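Local coordinates for protein luciferase-like monooxygenase (Streptomyces bottropensis, PDB 7BIP) that probably acts as a luciferase-like monooxygenase that oxygenates an aromatic polyketide intermediate in rishirilide biosynthesis, at residues S99-L103 / T164-P168; G106-A110 / S126-F130; Y232-E238 / K296-P302; R244-G248 / D287-A291; A250-A254 / S327-P331. The contacts are given in a common frame with arbitrary orientation. Residue numbers count along the deposited sequence, not the author numbering.

Interaction 1: S99-L103 / T164-P168; sequences SQGRL and TWQRP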
# COMPACT_ATOMS: atom_id res chain seq x y z
N SER A 99 -9.74 4.50 4.85
CA SER A 99 -10.48 5.59 4.21
C SER A 99 -11.89 5.75 4.75
O SER A 99 -12.61 6.64 4.28
CB SER A 99 -10.53 5.34 2.69
OG SER A 99 -11.51 4.34 2.39
N GLN A 100 -12.31 4.92 5.71
CA GLN A 100 -13.66 4.97 6.30
C GLN A 100 -14.74 4.88 5.21
O GLN A 100 -15.71 5.66 5.16
CB GLN A 100 -13.82 6.22 7.19
CG GLN A 100 -12.73 6.27 8.28
CD GLN A 100 -13.16 6.98 9.54
OE1 GLN A 100 -14.01 7.87 9.52
NE2 GLN A 100 -12.56 6.59 10.67
N GLY A 101 -14.58 3.88 4.34
CA GLY A 101 -15.62 3.52 3.40
C GLY A 101 -15.67 4.30 2.11
O GLY A 101 -16.73 4.33 1.47
N ARG A 102 -14.56 4.92 1.69
CA ARG A 102 -14.55 5.79 0.51
C ARG A 102 -13.96 5.12 -0.72
O ARG A 102 -13.78 5.78 -1.74
CB ARG A 102 -13.78 7.09 0.81
CG ARG A 102 -14.48 8.02 1.80
CD ARG A 102 -13.68 9.31 2.01
NE ARG A 102 -12.48 9.10 2.83
CZ ARG A 102 -11.32 9.73 2.63
NH1 ARG A 102 -11.20 10.60 1.62
NH2 ARG A 102 -10.29 9.50 3.43
N LEU A 103 -13.69 3.81 -0.66
CA LEU A 103 -12.98 3.11 -1.73
C LEU A 103 -13.95 2.52 -2.76
O LEU A 103 -14.95 1.89 -2.40
CB LEU A 103 -12.12 1.99 -1.13
CG LEU A 103 -11.37 1.06 -2.09
CD1 LEU A 103 -10.30 1.84 -2.85
CD2 LEU A 103 -10.72 -0.06 -1.31
N THR A 164 -14.07 -5.86 5.27
CA THR A 164 -14.19 -4.53 4.70
C THR A 164 -15.10 -3.63 5.55
O THR A 164 -15.88 -4.09 6.40
CB THR A 164 -14.73 -4.60 3.26
OG1 THR A 164 -16.01 -5.22 3.26
CG2 THR A 164 -13.78 -5.40 2.37
N TRP A 165 -14.94 -2.33 5.35
CA TRP A 165 -15.82 -1.35 5.97
C TRP A 165 -17.18 -1.34 5.28
O TRP A 165 -18.22 -1.43 5.94
CB TRP A 165 -15.15 0.02 5.89
CG TRP A 165 -15.95 1.20 6.38
CD1 TRP A 165 -17.10 1.71 5.83
CD2 TRP A 165 -15.62 2.05 7.48
NE1 TRP A 165 -17.51 2.81 6.54
CE2 TRP A 165 -16.62 3.04 7.56
CE3 TRP A 165 -14.58 2.07 8.41
CZ2 TRP A 165 -16.61 4.04 8.54
CZ3 TRP A 165 -14.57 3.05 9.39
CH2 TRP A 165 -15.57 4.03 9.44
N GLN A 166 -17.17 -1.24 3.96
CA GLN A 166 -18.41 -1.18 3.20
C GLN A 166 -19.08 -2.55 3.13
O GLN A 166 -18.43 -3.59 3.21
CB GLN A 166 -18.14 -0.66 1.79
CG GLN A 166 -17.62 0.77 1.79
CD GLN A 166 -17.30 1.25 0.39
OE1 GLN A 166 -18.20 1.61 -0.37
NE2 GLN A 166 -16.02 1.26 0.05
N ARG A 167 -20.40 -2.53 2.94
CA ARG A 167 -21.18 -3.76 2.93
C ARG A 167 -21.94 -3.88 1.61
O ARG A 167 -22.68 -2.96 1.24
CB ARG A 167 -22.16 -3.78 4.10
CG ARG A 167 -21.46 -3.75 5.44
CD ARG A 167 -22.47 -3.63 6.56
NE ARG A 167 -21.86 -3.23 7.82
CZ ARG A 167 -22.56 -2.72 8.83
NH1 ARG A 167 -23.87 -2.55 8.71
NH2 ARG A 167 -21.95 -2.37 9.96
N PRO A 168 -21.79 -4.99 0.88
CA PRO A 168 -21.00 -6.16 1.28
C PRO A 168 -19.49 -5.98 1.15
O PRO A 168 -18.73 -6.75 1.73
CB PRO A 168 -21.49 -7.26 0.31
CG PRO A 168 -21.94 -6.50 -0.90
CD PRO A 168 -22.51 -5.20 -0.40
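Ser-99 lies too far from 164-168 to touch it but fixes the turn: its OG accepts a hydrogen bond from Arg-102 N at 3.2 Å, an ST motif, and its O accepts one from Arg-102 NE at 2.9 Å. Gln-100, with phi of 55°, leaves the preceding helix through a Schellman motif. That turn lays its CA over the Trp-165 indole, 3.5 Å from the centroid of the six-membered ring and 3° off the normal, a CH-pi contact. Gly-101 extends it over the five-membered ring, CA to centroid 3.7 Å. Its phi of 85° suits glycine, and an ideal CB here would stand 2.6 Å from Trp-165 CD1, a clash. Both loops lead into adjacent strands, 103-107 and 171-175, of the parallel TIM barrel, so the contact sits at the N-terminal end of the barrel strands; Glu-23 and Gly-19 of the second subunit pack on Gln-100 and Trp-165, respectively. Arg-102 then turns away, its guanidinium bonding Val-71 O. At Leu-103, where strand 103-107 begins, the carbonyl O accepts a nearly straight hydrogen bond (168°) from Gln-166 NE2 at 2.7 Å; the same NE2 also bonds Asp-96 of helix 85-98.

Interaction 2: G106-A110 / S126-F130; sequences GFGRA and SRARF
Phe-130 lays one face of its ring against the aliphatic part of Arg-109: Arg-109 CD lies 3.9 Å from the ring centroid, 26° off the normal, a CH-pi contact. The ring comes from the first turn of a helix (126-130, with Phe-130 N to Ser-126 O at 2.8 Å) and is sent across by a t rotamer (chi1 174°, chi2 83°). The other segment is extended throughout; Gly-106 and Phe-107 end a strand, and the chain leaves it through Gly-108 (phi/psi -133°/166°) and Arg-109 (-90°/144°). The closest CA pair is Arg-109 with Phe-130, 6.8 Å. The ring edge meets the strand end, with Phe-130 CE1 3.6 Å from Phe-107 C and 3.8 Å from Phe-107 CB. Arg-109 folds back through three m torsions (-53°, -85°, -46°), so that its NH1 donates to Ser-126 OG at 2.9 Å, while Arg-127 N lies over one guanidinium face. Water 1 donates to Ala-110 O at 2.6 Å and to Ser-126 OG at 3.2 Å, a second link to the helix start. This is beta-alpha packing of a TIM barrel at the C-terminal end of a strand. Within the crossover from strand 103-107 to strand 171-175, helix 126-142 covers Phe-107 with Val-134, Val-137 and Trp-141, while Phe-130 reaches Val-174 and Phe-116 of helix 113-119 touches Ser-126.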
# COMPACT_ATOMS: atom_id res chain seq x y z
N GLY A 106 -11.77 -0.50 -9.16
CA GLY A 106 -11.71 -0.93 -10.54
C GLY A 106 -10.62 -1.98 -10.74
O GLY A 106 -9.51 -1.84 -10.22
N PHE A 107 -10.98 -3.03 -11.47
CA PHE A 107 -10.08 -4.11 -11.87
C PHE A 107 -9.92 -4.07 -13.38
O PHE A 107 -10.92 -3.92 -14.10
CB PHE A 107 -10.63 -5.50 -11.49
CG PHE A 107 -10.89 -5.73 -10.01
CD1 PHE A 107 -10.05 -6.57 -9.27
CD2 PHE A 107 -12.00 -5.20 -9.38
CE1 PHE A 107 -10.28 -6.83 -7.92
CE2 PHE A 107 -12.26 -5.46 -8.03
CZ PHE A 107 -11.39 -6.27 -7.29
N GLY A 108 -8.69 -4.21 -13.89
CA GLY A 108 -8.44 -4.09 -15.31
C GLY A 108 -7.58 -5.21 -15.85
O GLY A 108 -6.96 -5.97 -15.11
N ARG A 109 -7.55 -5.30 -17.18
CA ARG A 109 -6.70 -6.24 -17.88
C ARG A 109 -5.35 -5.59 -18.18
O ARG A 109 -5.27 -4.39 -18.46
CB ARG A 109 -7.34 -6.71 -19.19
CG ARG A 109 -8.74 -7.25 -19.06
CD ARG A 109 -8.75 -8.73 -18.70
NE ARG A 109 -7.82 -9.53 -19.50
CZ ARG A 109 -8.12 -10.08 -20.67
NH1 ARG A 109 -7.21 -10.79 -21.32
NH2 ARG A 109 -9.32 -9.90 -21.21
N ALA A 110 -4.30 -6.39 -18.11
CA ALA A 110 -3.00 -5.87 -18.50
C ALA A 110 -2.85 -5.95 -20.01
O ALA A 110 -3.49 -6.77 -20.69
CB ALA A 110 -1.88 -6.64 -17.81
N SER A 126 -4.70 -14.96 -19.67
CA SER A 126 -4.87 -13.78 -18.83
C SER A 126 -6.35 -13.48 -18.58
O SER A 126 -6.70 -12.98 -17.51
CB SER A 126 -4.16 -12.57 -19.45
OG SER A 126 -4.74 -12.27 -20.70
N ARG A 127 -7.23 -13.79 -19.54
CA ARG A 127 -8.66 -13.55 -19.31
C ARG A 127 -9.19 -14.41 -18.17
O ARG A 127 -9.96 -13.94 -17.33
CB ARG A 127 -9.47 -13.81 -20.58
CG ARG A 127 -10.90 -13.29 -20.45
CD ARG A 127 -11.90 -14.42 -20.27
NE ARG A 127 -11.60 -15.56 -21.14
CZ ARG A 127 -11.70 -16.84 -20.77
NH1 ARG A 127 -11.40 -17.80 -21.63
NH2 ARG A 127 -12.10 -17.17 -19.55
N ALA A 128 -8.81 -15.69 -18.14
CA ALA A 128 -9.23 -16.54 -17.03
C ALA A 128 -8.61 -16.07 -15.72
O ALA A 128 -9.27 -16.07 -14.68
CB ALA A 128 -8.88 -18.00 -17.30
N ARG A 129 -7.34 -15.66 -15.75
CA ARG A 129 -6.71 -15.14 -14.54
C ARG A 129 -7.44 -13.90 -14.03
O ARG A 129 -7.57 -13.70 -12.81
CB ARG A 129 -5.25 -14.78 -14.81
CG ARG A 129 -4.38 -15.96 -15.12
CD ARG A 129 -2.92 -15.51 -15.20
NE ARG A 129 -2.00 -16.63 -15.38
CZ ARG A 129 -1.36 -17.25 -14.40
NH1 ARG A 129 -1.54 -16.89 -13.13
NH2 ARG A 129 -0.55 -18.25 -14.69
N PHE A 130 -7.89 -13.04 -14.95
CA PHE A 130 -8.60 -11.83 -14.56
C PHE A 130 -9.94 -12.16 -13.92
O PHE A 130 -10.25 -11.69 -12.81
CB PHE A 130 -8.79 -10.93 -15.78
CG PHE A 130 -9.63 -9.72 -15.50
CD1 PHE A 130 -9.06 -8.60 -14.94
CD2 PHE A 130 -10.99 -9.71 -15.78
CE1 PHE A 130 -9.82 -7.47 -14.67
CE2 PHE A 130 -11.75 -8.59 -15.51
CZ PHE A 130 -11.17 -7.47 -14.97
O HOH W 1 -4.66 -9.08 -20.60

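Interaction 3: Y232-E238 / K296-P302; sequences YNCYLAE and KALVGTP. With EDO (1,2-ethanediol), chain I.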
# COMPACT_ATOMS: atom_id res chain seq x y z
N TYR A 232 -10.71 10.95 -19.04
CA TYR A 232 -10.40 11.87 -20.13
C TYR A 232 -9.21 12.73 -19.73
O TYR A 232 -9.21 13.28 -18.63
CB TYR A 232 -11.57 12.81 -20.44
CG TYR A 232 -12.78 12.20 -21.11
CD1 TYR A 232 -12.88 12.16 -22.50
CD2 TYR A 232 -13.84 11.72 -20.36
CE1 TYR A 232 -14.00 11.64 -23.12
CE2 TYR A 232 -14.96 11.18 -20.97
CZ TYR A 232 -15.04 11.15 -22.34
OH TYR A 232 -16.15 10.62 -22.93
N ASN A 233 -8.24 12.88 -20.63
CA ASN A 233 -7.21 13.89 -20.41
C ASN A 233 -7.85 15.27 -20.32
O ASN A 233 -8.76 15.61 -21.08
CB ASN A 233 -6.17 13.85 -21.53
CG ASN A 233 -5.35 12.58 -21.50
OD1 ASN A 233 -5.12 12.00 -20.43
ND2 ASN A 233 -4.91 12.12 -22.67
N CYS A 234 -7.40 16.06 -19.34
CA CYS A 234 -8.10 17.31 -19.07
C CYS A 234 -7.09 18.41 -18.79
O CYS A 234 -6.20 18.25 -17.94
CB CYS A 234 -9.06 17.15 -17.88
SG CYS A 234 -9.94 18.65 -17.48
N TYR A 235 -7.23 19.53 -19.51
CA TYR A 235 -6.38 20.70 -19.28
C TYR A 235 -7.22 21.93 -19.56
O TYR A 235 -7.77 22.07 -20.65
CB TYR A 235 -5.13 20.66 -20.19
CG TYR A 235 -4.11 21.71 -19.84
CD1 TYR A 235 -2.95 21.37 -19.16
CD2 TYR A 235 -4.29 23.04 -20.18
CE1 TYR A 235 -2.01 22.33 -18.82
CE2 TYR A 235 -3.37 24.00 -19.85
CZ TYR A 235 -2.23 23.64 -19.17
OH TYR A 235 -1.29 24.59 -18.83
N LEU A 236 -7.31 22.83 -18.57
CA LEU A 236 -8.10 24.05 -18.71
C LEU A 236 -7.21 25.27 -18.53
O LEU A 236 -6.31 25.27 -17.68
CB LEU A 236 -9.24 24.10 -17.68
CG LEU A 236 -10.57 23.42 -18.02
CD1 LEU A 236 -10.40 21.93 -18.24
CD2 LEU A 236 -11.62 23.67 -16.92
N ALA A 237 -7.47 26.31 -19.33
CA ALA A 237 -6.88 27.62 -19.11
C ALA A 237 -7.87 28.66 -19.60
O ALA A 237 -8.74 28.36 -20.42
CB ALA A 237 -5.53 27.77 -19.83
N GLU A 238 -7.76 29.89 -19.06
CA GLU A 238 -8.64 30.96 -19.53
C GLU A 238 -8.43 31.25 -21.00
O GLU A 238 -9.38 31.62 -21.71
CB GLU A 238 -8.41 32.24 -18.71
CG GLU A 238 -8.84 32.13 -17.24
CD GLU A 238 -10.34 32.37 -17.05
OE1 GLU A 238 -11.07 32.45 -18.07
OE2 GLU A 238 -10.79 32.47 -15.89
N LYS A 296 -12.69 13.35 -27.44
CA LYS A 296 -11.84 12.30 -26.90
C LYS A 296 -10.87 12.82 -25.85
O LYS A 296 -10.14 12.03 -25.25
CB LYS A 296 -11.06 11.62 -28.04
CG LYS A 296 -11.95 10.79 -28.94
CD LYS A 296 -11.16 10.20 -30.10
CE LYS A 296 -11.81 8.93 -30.62
NZ LYS A 296 -12.79 9.22 -31.70
N ALA A 297 -10.87 14.13 -25.62
CA ALA A 297 -10.04 14.80 -24.62
C ALA A 297 -10.74 16.09 -24.25
O ALA A 297 -11.37 16.73 -25.11
CB ALA A 297 -8.64 15.09 -25.15
N LEU A 298 -10.63 16.48 -22.99
CA LEU A 298 -11.34 17.65 -22.45
C LEU A 298 -10.31 18.75 -22.24
O LEU A 298 -9.87 19.01 -21.12
CB LEU A 298 -12.09 17.30 -21.15
CG LEU A 298 -13.18 16.24 -21.29
CD1 LEU A 298 -13.84 15.97 -19.96
CD2 LEU A 298 -14.21 16.74 -22.30
N VAL A 299 -9.94 19.41 -23.33
CA VAL A 299 -8.87 20.41 -23.33
C VAL A 299 -9.42 21.69 -23.93
O VAL A 299 -9.95 21.66 -25.05
CB VAL A 299 -7.63 19.92 -24.10
CG1 VAL A 299 -6.55 21.03 -24.17
CG2 VAL A 299 -7.07 18.63 -23.48
N GLY A 300 -9.33 22.79 -23.20
CA GLY A 300 -9.76 24.08 -23.72
C GLY A 300 -10.05 25.04 -22.58
O GLY A 300 -9.62 24.83 -21.45
N THR A 301 -10.78 26.11 -22.90
CA THR A 301 -11.32 26.97 -21.85
C THR A 301 -12.39 26.20 -21.09
O THR A 301 -12.88 25.17 -21.55
CB THR A 301 -11.96 28.22 -22.43
OG1 THR A 301 -13.09 27.84 -23.23
CG2 THR A 301 -10.97 29.00 -23.27
N PRO A 302 -12.80 26.71 -19.92
CA PRO A 302 -14.01 26.16 -19.27
C PRO A 302 -15.23 26.16 -20.18
O PRO A 302 -16.08 25.27 -20.08
CB PRO A 302 -14.20 27.08 -18.06
CG PRO A 302 -12.81 27.54 -17.73
CD PRO A 302 -12.09 27.67 -19.05
C1 EDO I . -3.15 7.93 -20.99
O1 EDO I . -2.46 8.86 -20.15
C2 EDO I . -4.49 7.59 -20.36
O2 EDO I . -5.45 8.58 -20.71
O HOH W 2 -8.29 11.68 -23.20
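Lys-296 approaches the neighbouring strand through water 2, which donates to Lys-296 O and accepts from Asn-233 N, both at 2.8 Å. Leu-298 pairs in parallel with Cys-234: Leu-298 N donates to Asn-233 O (2.8 Å) and Leu-298 O accepts from Tyr-235 N (3.1 Å). Leu-298 CG packs on Tyr-232 CB at 3.9 Å. Val-299 pairs with Tyr-235 and shares its face of the sheet, CG1 to Tyr-235 CB 4.2 Å. Gly-300 N donates to Tyr-235 O (3.1 Å), and Gly-300 O receives a weak bond from Ala-237 N (3.4 Å); at Gly-300's phi/psi of 159°/-163° a CB would jam against the preceding carbonyl O. Thr-301 N-caps the next helix through Glu-304 N, and Pro-302 CG rests 4.1 Å from Leu-236 CD2. The axes, 4.6 Å apart at 19°, show parallel pairing, but 298-300 is an extra strand at the end of barrel strand 228-236, which closes the barrel with 320-324. Helices 302-316 and 332-345 pack on the face of Leu-298 and Cys-234, and helix 240-262 on that of Tyr-235.

Interaction 4: R244-G248 / D287-A291; sequences RQKGG and DFDRA
With 70 Å² covered, Phe-288 is the main apolar element of this junction between two helical segments. The backbones of 244-248 and 287-291 are both regularly alpha-helical, marked by Gly-248 N to Arg-244 O at 2.8 Å and Ala-291 N to Asp-287 O at 3.0 Å. Their axes cross at 100° and come no nearer than 11.1 Å, so side chains must span the gap. Phe-288 takes a t rotamer (chi1 179°, chi2 72°) and presents a ring face to Gly-248, whose CA lies 3.6 Å from the ring centroid, 9° off the normal, a CH-pi contact. An ideal CB on Gly-248 would come within 3.3 Å of Phe-288 CD2, so a side chain here would be crowded by the ring; the two CA atoms are 6.4 Å apart. Arg-244 (60 Å²) runs out straight, its first three chi angles all t, and meets Asp-289 (45 Å², chi1 m) edge-on in a bidentate salt bridge: NE to OD1 and NH2 to OD2, each 2.8 Å. This is surface packing joining helix 240-262 to short helix 287-293 across unmodelled residues 264-285. Two parallel hydrogen bonds align the guanidinium with the carboxylate in this crystal, so a directional charge pair accompanies the CH-pi contact of Gly-248 on Phe-288.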
# COMPACT_ATOMS: atom_id res chain seq x y z
N ARG A 244 -4.83 24.49 -25.48
CA ARG A 244 -4.49 23.62 -26.60
C ARG A 244 -2.99 23.37 -26.68
O ARG A 244 -2.56 22.23 -26.91
CB ARG A 244 -5.00 24.24 -27.90
CG ARG A 244 -4.46 23.58 -29.17
CD ARG A 244 -5.04 24.32 -30.32
NE ARG A 244 -4.79 23.80 -31.65
CZ ARG A 244 -4.18 24.53 -32.59
NH1 ARG A 244 -3.73 25.75 -32.30
NH2 ARG A 244 -4.01 24.04 -33.82
N GLN A 245 -2.18 24.42 -26.51
CA GLN A 245 -0.74 24.24 -26.64
C GLN A 245 -0.19 23.36 -25.52
O GLN A 245 0.49 22.36 -25.77
CB GLN A 245 -0.02 25.58 -26.66
CG GLN A 245 1.48 25.42 -26.86
CD GLN A 245 2.31 26.14 -25.81
OE1 GLN A 245 2.02 27.29 -25.46
NE2 GLN A 245 3.33 25.47 -25.30
N LYS A 246 -0.50 23.71 -24.26
CA LYS A 246 0.07 22.97 -23.14
C LYS A 246 -0.63 21.63 -22.93
O LYS A 246 0.04 20.63 -22.65
CB LYS A 246 0.02 23.83 -21.87
CG LYS A 246 1.00 25.00 -21.94
CD LYS A 246 0.84 25.98 -20.79
CE LYS A 246 1.76 27.18 -20.95
NZ LYS A 246 3.18 26.75 -21.08
N GLY A 247 -1.95 21.58 -23.08
CA GLY A 247 -2.65 20.31 -23.01
C GLY A 247 -2.33 19.40 -24.19
O GLY A 247 -2.26 18.18 -24.03
N GLY A 248 -2.14 19.99 -25.37
CA GLY A 248 -1.73 19.20 -26.52
C GLY A 248 -0.35 18.59 -26.35
O GLY A 248 -0.13 17.44 -26.72
N ASP A 287 -3.92 15.76 -35.38
CA ASP A 287 -4.46 14.63 -34.63
C ASP A 287 -5.06 15.07 -33.31
O ASP A 287 -6.13 14.59 -32.91
CB ASP A 287 -3.38 13.58 -34.40
CG ASP A 287 -3.22 12.64 -35.58
OD1 ASP A 287 -3.77 12.94 -36.66
OD2 ASP A 287 -2.53 11.61 -35.42
N PHE A 288 -4.38 15.98 -32.60
CA PHE A 288 -4.90 16.44 -31.32
C PHE A 288 -6.18 17.25 -31.49
O PHE A 288 -7.16 17.05 -30.75
CB PHE A 288 -3.85 17.26 -30.57
CG PHE A 288 -4.34 17.77 -29.25
CD1 PHE A 288 -4.52 16.89 -28.19
CD2 PHE A 288 -4.67 19.10 -29.08
CE1 PHE A 288 -5.00 17.34 -26.97
CE2 PHE A 288 -5.15 19.56 -27.86
CZ PHE A 288 -5.31 18.68 -26.81
N ASP A 289 -6.20 18.18 -32.45
CA ASP A 289 -7.41 18.98 -32.66
C ASP A 289 -8.59 18.10 -33.04
O ASP A 289 -9.73 18.36 -32.63
CB ASP A 289 -7.16 20.04 -33.73
CG ASP A 289 -6.19 21.13 -33.28
OD1 ASP A 289 -6.03 21.34 -32.05
OD2 ASP A 289 -5.59 21.77 -34.17
N ARG A 290 -8.36 17.05 -33.84
CA ARG A 290 -9.47 16.17 -34.18
C ARG A 290 -9.96 15.41 -32.95
O ARG A 290 -11.17 15.23 -32.77
CB ARG A 290 -9.06 15.20 -35.29
CG ARG A 290 -9.70 15.54 -36.62
CD ARG A 290 -9.34 14.56 -37.73
NE ARG A 290 -7.93 14.64 -38.13
CZ ARG A 290 -7.39 15.67 -38.79
NH1 ARG A 290 -6.10 15.64 -39.11
NH2 ARG A 290 -8.12 16.72 -39.13
N ALA A 291 -9.04 14.97 -32.09
CA ALA A 291 -9.45 14.31 -30.86
C ALA A 291 -10.31 15.24 -30.00
O ALA A 291 -11.32 14.81 -29.43
CB ALA A 291 -8.22 13.85 -30.07

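Interaction 5: A250-A254 / S327-P331; sequences ASERA and SGAMP
With chi1 at -176° (t), Ser-327 directs OG onto the helix backbone, where it donates to Ala-250 O at 3.0 Å; OG also bonds Thr-10 OG1. That carbonyl already accepts from Ala-254 N at 2.9 Å, so it serves both the helix and the loop. Residues 250-254 form regular alpha helix; 327-330 make a type II' beta turn, closed by Met-330 N to Ser-327 O at 3.0 Å, with Gly-328 at phi/psi 63°/-139°. The nearest CA pairs are Ala-250 with Ser-327, 5.4 Å, and Arg-253 with Gly-328, 6.5 Å. Ala-250 points its methyl at the turn, CB 3.6 Å from Ser-327 CB and 3.5 Å from Met-330 CE; Met-330 reaches it with chi1 and chi2 both t and chi3 -44° (m). Arg-253 (chi1 t, chi2 78° p) passes its CG 4.1 Å from Gly-328 CA, where an ideal CB would be tight, then carries its guanidinium on to salt bridges with Glu-15 and Glu-49. The turn follows barrel strand 320-324 and leads into helix 332-345, so helix 240-262 packs here on a beta-to-alpha loop of the barrel. The one hydrogen bond across the two segments is thus accompanied by apolar contacts, while the charge of Arg-253 is paired outside them.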
# COMPACT_ATOMS: atom_id res chain seq x y z
N ALA A 250 0.98 17.83 -23.45
CA ALA A 250 0.80 16.78 -22.46
C ALA A 250 0.26 15.51 -23.10
O ALA A 250 0.78 14.41 -22.88
CB ALA A 250 -0.13 17.26 -21.35
N SER A 251 -0.80 15.64 -23.91
CA SER A 251 -1.36 14.48 -24.59
C SER A 251 -0.35 13.86 -25.54
O SER A 251 -0.31 12.63 -25.70
CB SER A 251 -2.64 14.87 -25.34
OG SER A 251 -3.71 15.10 -24.43
N GLU A 252 0.48 14.69 -26.17
CA GLU A 252 1.55 14.17 -27.02
C GLU A 252 2.55 13.37 -26.21
O GLU A 252 2.98 12.28 -26.62
CB GLU A 252 2.25 15.33 -27.73
CG GLU A 252 3.12 14.93 -28.91
CD GLU A 252 4.36 15.79 -29.03
OE1 GLU A 252 5.02 15.75 -30.09
OE2 GLU A 252 4.68 16.51 -28.06
N ARG A 253 2.97 13.90 -25.06
CA ARG A 253 3.95 13.22 -24.21
C ARG A 253 3.42 11.88 -23.73
O ARG A 253 4.15 10.88 -23.72
CB ARG A 253 4.33 14.11 -23.03
CG ARG A 253 5.07 13.39 -21.91
CD ARG A 253 6.52 13.19 -22.29
NE ARG A 253 7.25 12.39 -21.31
CZ ARG A 253 7.44 11.08 -21.40
NH1 ARG A 253 6.94 10.41 -22.43
NH2 ARG A 253 8.13 10.44 -20.47
N ALA A 254 2.16 11.84 -23.31
CA ALA A 254 1.57 10.58 -22.85
C ALA A 254 1.46 9.58 -24.00
O ALA A 254 1.73 8.39 -23.81
CB ALA A 254 0.20 10.84 -22.23
N SER A 327 0.82 15.20 -16.49
CA SER A 327 1.52 14.59 -17.62
C SER A 327 2.93 15.14 -17.78
O SER A 327 3.11 16.35 -17.95
CB SER A 327 0.76 14.78 -18.93
OG SER A 327 1.44 14.10 -19.99
N GLY A 328 3.92 14.26 -17.76
CA GLY A 328 5.28 14.67 -18.03
C GLY A 328 5.77 15.66 -17.00
O GLY A 328 5.52 15.52 -15.80
N ALA A 329 6.48 16.67 -17.48
CA ALA A 329 6.99 17.73 -16.62
C ALA A 329 6.00 18.88 -16.46
O ALA A 329 6.41 19.98 -16.08
CB ALA A 329 8.32 18.26 -17.17
N MET A 330 4.71 18.65 -16.76
CA MET A 330 3.69 19.67 -16.57
C MET A 330 3.78 20.21 -15.15
O MET A 330 3.68 19.43 -14.19
CB MET A 330 2.28 19.14 -16.83
CG MET A 330 1.18 20.11 -16.37
SD MET A 330 -0.52 19.52 -16.55
CE MET A 330 -0.42 18.81 -18.20
N PRO A 331 3.99 21.52 -14.98
CA PRO A 331 4.09 22.08 -13.63
C PRO A 331 2.86 21.74 -12.81
O PRO A 331 1.73 21.71 -13.32
CB PRO A 331 4.19 23.59 -13.88
CG PRO A 331 4.75 23.71 -15.26
CD PRO A 331 4.27 22.51 -16.03

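In the fold
Along the chain, interaction 2 falls within the span bridged by interaction 1; the other three follow later. Both segments of interaction 4 lie between the strands of 3, each helix adjoining one of those strands in the chain; 5 crosses both. Interactions 3, 4 and 5 cluster, with centres 9 to 13 Å apart, around strand 228-236 and helix 240-262; Val-299 touches Phe-288, Tyr-235 touches Met-330, and Phe-288 touches Ser-251. Interactions 1 and 2 have centres 23 Å apart, on strand 103-107 and its flanking loops and helix; interaction 1 lies 32 to 39 Å from the cluster, centre to centre, across the chain's middle. The curled parallel sheet thus links both regions in one TIM-barrel body.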